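Local coordinates for protein probable tagatose 6-phosphate kinase (Sinorhizobium meliloti, PDB 3TXV) that probably acts in carbohydrate metabolism, perhaps as a tagatose-6-phosphate kinase, and belongs to the GatZ/KbaZ-like family of tagatose-bisphosphate aldolase subunits, at residues Pro31-Ala36 / Phe294-Ala299. Residues are numbered along the deposited sequence; the frame is centred on the assembly and turned at random.
Sequences PLVIEA and FALREA
L296 reaches across from helix 290-310 and sets one methyl, CD2, against two consecutive residues of helix 31-43. Everything between 31-36 and 294-299 is apolar: CD2 of L296 comes to 4.0 Å from CG2 of V33 and to 4.2 Å from CB of L32, and no hydrogen bond or salt bridge crosses the gap. In L296, whose CB already points toward helix 31-43, CG stands anti to the backbone N (chi1 174°), and of the two methyls CD2 is the one extended away from CA, which is why it makes the contact. V33 offers CG2, the methyl that lies beside its own backbone N; its side chain and that of L296 meet at a slant. L32 points its CB at L296 and takes the second contact through that atom. Spacing is that of ordinary van der Waals packing, and the patch is small, 114 Å² summed over both sides. V33 and L296 are buried, L32 only partly so, and the closest pair of CA atoms, those of V33 and L296, stand 7.7 Å apart.

The backbones are occupied with their own helices: A36 N, for instance, bonds to L32 O at 2.9 Å. At the start of helix 31-43, L32 N is also hydrogen-bonded to ND1 of H30, and H30 in turn touches L296.

Eight parallel strands close into a barrel here, in the alpha/beta (TIM) barrel manner. Helix 31-43 follows the first, 23-26, and helix 290-310 the last, 283-288, two strands that are neighbours where the ring closes, so the contact joins two helices of the outer ring across that closure. Helix 407-424 packs beside both, touching L32 through K408 and L412 and A299 through A414, while helix 68-81 receives I34.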
loop_
_atom_site.group_PDB
_atom_site.type_symbol
_atom_site.label_atom_id
_atom_site.label_comp_id
_atom_site.label_asym_id
_atom_site.label_seq_id
_atom_site.Cartn_x
_atom_site.Cartn_y
_atom_site.Cartn_z
ATOM N N PRO A 31 -9.411 -5.181 -5.155
ATOM C CA PRO A 31 -9.741 -6.624 -5.218
ATOM C C PRO A 31 -8.807 -7.443 -6.117
ATOM O O PRO A 31 -8.353 -8.517 -5.702
ATOM C CB PRO A 31 -11.156 -6.647 -5.798
ATOM C CG PRO A 31 -11.587 -5.203 -5.964
ATOM C CD PRO A 31 -10.629 -4.355 -5.165
ATOM N N LEU A 32 -8.514 -6.959 -7.333
ATOM C CA LEU A 32 -7.626 -7.698 -8.209
ATOM C C LEU A 32 -6.184 -7.681 -7.757
ATOM O O LEU A 32 -5.478 -8.659 -7.965
ATOM C CB LEU A 32 -7.717 -7.224 -9.636
ATOM C CG LEU A 32 -9.005 -7.618 -10.335
ATOM C CD1 LEU A 32 -9.234 -6.684 -11.532
ATOM C CD2 LEU A 32 -8.976 -9.086 -10.775
ATOM N N VAL A 33 -5.723 -6.590 -7.149
ATOM C CA VAL A 33 -4.372 -6.603 -6.586
ATOM C C VAL A 33 -4.315 -7.597 -5.404
ATOM O O VAL A 33 -3.374 -8.366 -5.277
ATOM C CB VAL A 33 -3.850 -5.190 -6.159
ATOM C CG1 VAL A 33 -2.466 -5.294 -5.465
ATOM C CG2 VAL A 33 -3.770 -4.263 -7.336
ATOM N N ILE A 34 -5.330 -7.616 -4.560
ATOM C CA ILE A 34 -5.294 -8.558 -3.467
ATOM C C ILE A 34 -5.239 -10.013 -3.999
ATOM O O ILE A 34 -4.321 -10.775 -3.632
ATOM C CB ILE A 34 -6.451 -8.314 -2.474
ATOM C CG1 ILE A 34 -6.158 -7.060 -1.649
ATOM C CG2 ILE A 34 -6.613 -9.497 -1.525
ATOM C CD1 ILE A 34 -7.383 -6.227 -1.393
ATOM N N GLU A 35 -6.200 -10.368 -4.871
ATOM C CA GLU A 35 -6.259 -11.666 -5.551
ATOM C C GLU A 35 -4.903 -12.007 -6.124
ATOM O O GLU A 35 -4.409 -13.113 -5.942
ATOM C CB GLU A 35 -7.305 -11.611 -6.659
ATOM C CG GLU A 35 -7.502 -12.883 -7.548
ATOM C CD GLU A 35 -8.816 -12.801 -8.356
ATOM O OE1 GLU A 35 -9.608 -11.837 -8.139
ATOM O OE2 GLU A 35 -9.085 -13.691 -9.185
ATOM N N ALA A 36 -4.291 -11.040 -6.795
ATOM C CA ALA A 36 -2.987 -11.235 -7.412
ATOM C C ALA A 36 -1.859 -11.407 -6.397
ATOM O O ALA A 36 -0.950 -12.215 -6.584
ATOM C CB ALA A 36 -2.691 -10.087 -8.338
ATOM N N PHE A 294 -0.788 1.029 -10.326
ATOM C CA PHE A 294 -0.237 1.636 -11.507
ATOM C C PHE A 294 -0.206 0.579 -12.647
ATOM O O PHE A 294 -0.784 0.807 -13.701
ATOM C CB PHE A 294 1.145 2.222 -11.194
ATOM C CG PHE A 294 1.840 2.805 -12.380
ATOM C CD1 PHE A 294 2.534 1.984 -13.264
ATOM C CD2 PHE A 294 1.778 4.173 -12.627
ATOM C CE1 PHE A 294 3.175 2.524 -14.404
ATOM C CE2 PHE A 294 2.408 4.723 -13.722
ATOM C CZ PHE A 294 3.123 3.905 -14.621
ATOM N N ALA A 295 0.430 -0.571 -12.425
ATOM C CA ALA A 295 0.455 -1.647 -13.423
ATOM C C ALA A 295 -0.963 -2.149 -13.833
ATOM O O ALA A 295 -1.255 -2.372 -15.042
ATOM C CB ALA A 295 1.284 -2.769 -12.925
ATOM N N LEU A 296 -1.848 -2.309 -12.832
ATOM C CA LEU A 296 -3.211 -2.719 -13.088
ATOM C C LEU A 296 -3.825 -1.772 -14.099
ATOM O O LEU A 296 -4.292 -2.222 -15.150
ATOM C CB LEU A 296 -4.012 -2.751 -11.807
ATOM C CG LEU A 296 -5.526 -3.036 -11.897
ATOM C CD1 LEU A 296 -5.890 -4.088 -12.975
ATOM C CD2 LEU A 296 -6.043 -3.470 -10.536
ATOM N N ARG A 297 -3.779 -0.472 -13.820
ATOM C CA ARG A 297 -4.202 0.570 -14.766
ATOM C C ARG A 297 -3.632 0.375 -16.184
ATOM O O ARG A 297 -4.377 0.418 -17.162
ATOM C CB ARG A 297 -3.789 1.936 -14.210
ATOM C CG ARG A 297 -4.450 3.158 -14.757
ATOM C CD ARG A 297 -3.624 3.805 -15.817
ATOM N NE ARG A 297 -2.293 4.093 -15.310
ATOM C CZ ARG A 297 -1.191 4.170 -16.067
ATOM N NH1 ARG A 297 -1.240 3.994 -17.385
ATOM N NH2 ARG A 297 -0.028 4.410 -15.502
ATOM N N GLU A 298 -2.322 0.173 -16.332
ATOM C CA GLU A 298 -1.788 -0.016 -17.690
ATOM C C GLU A 298 -2.478 -1.169 -18.381
ATOM O O GLU A 298 -2.832 -1.043 -19.534
ATOM C CB GLU A 298 -0.299 -0.292 -17.724
ATOM C CG GLU A 298 0.525 0.874 -17.462
ATOM C CD GLU A 298 1.985 0.554 -17.631
ATOM O OE1 GLU A 298 2.292 -0.671 -17.680
ATOM O OE2 GLU A 298 2.805 1.518 -17.717
ATOM N N ALA A 299 -2.662 -2.280 -17.674
ATOM C CA ALA A 299 -3.308 -3.453 -18.255
ATOM C C ALA A 299 -4.736 -3.107 -18.675
ATOM O O ALA A 299 -5.156 -3.394 -19.817
ATOM C CB ALA A 299 -3.301 -4.629 -17.266
#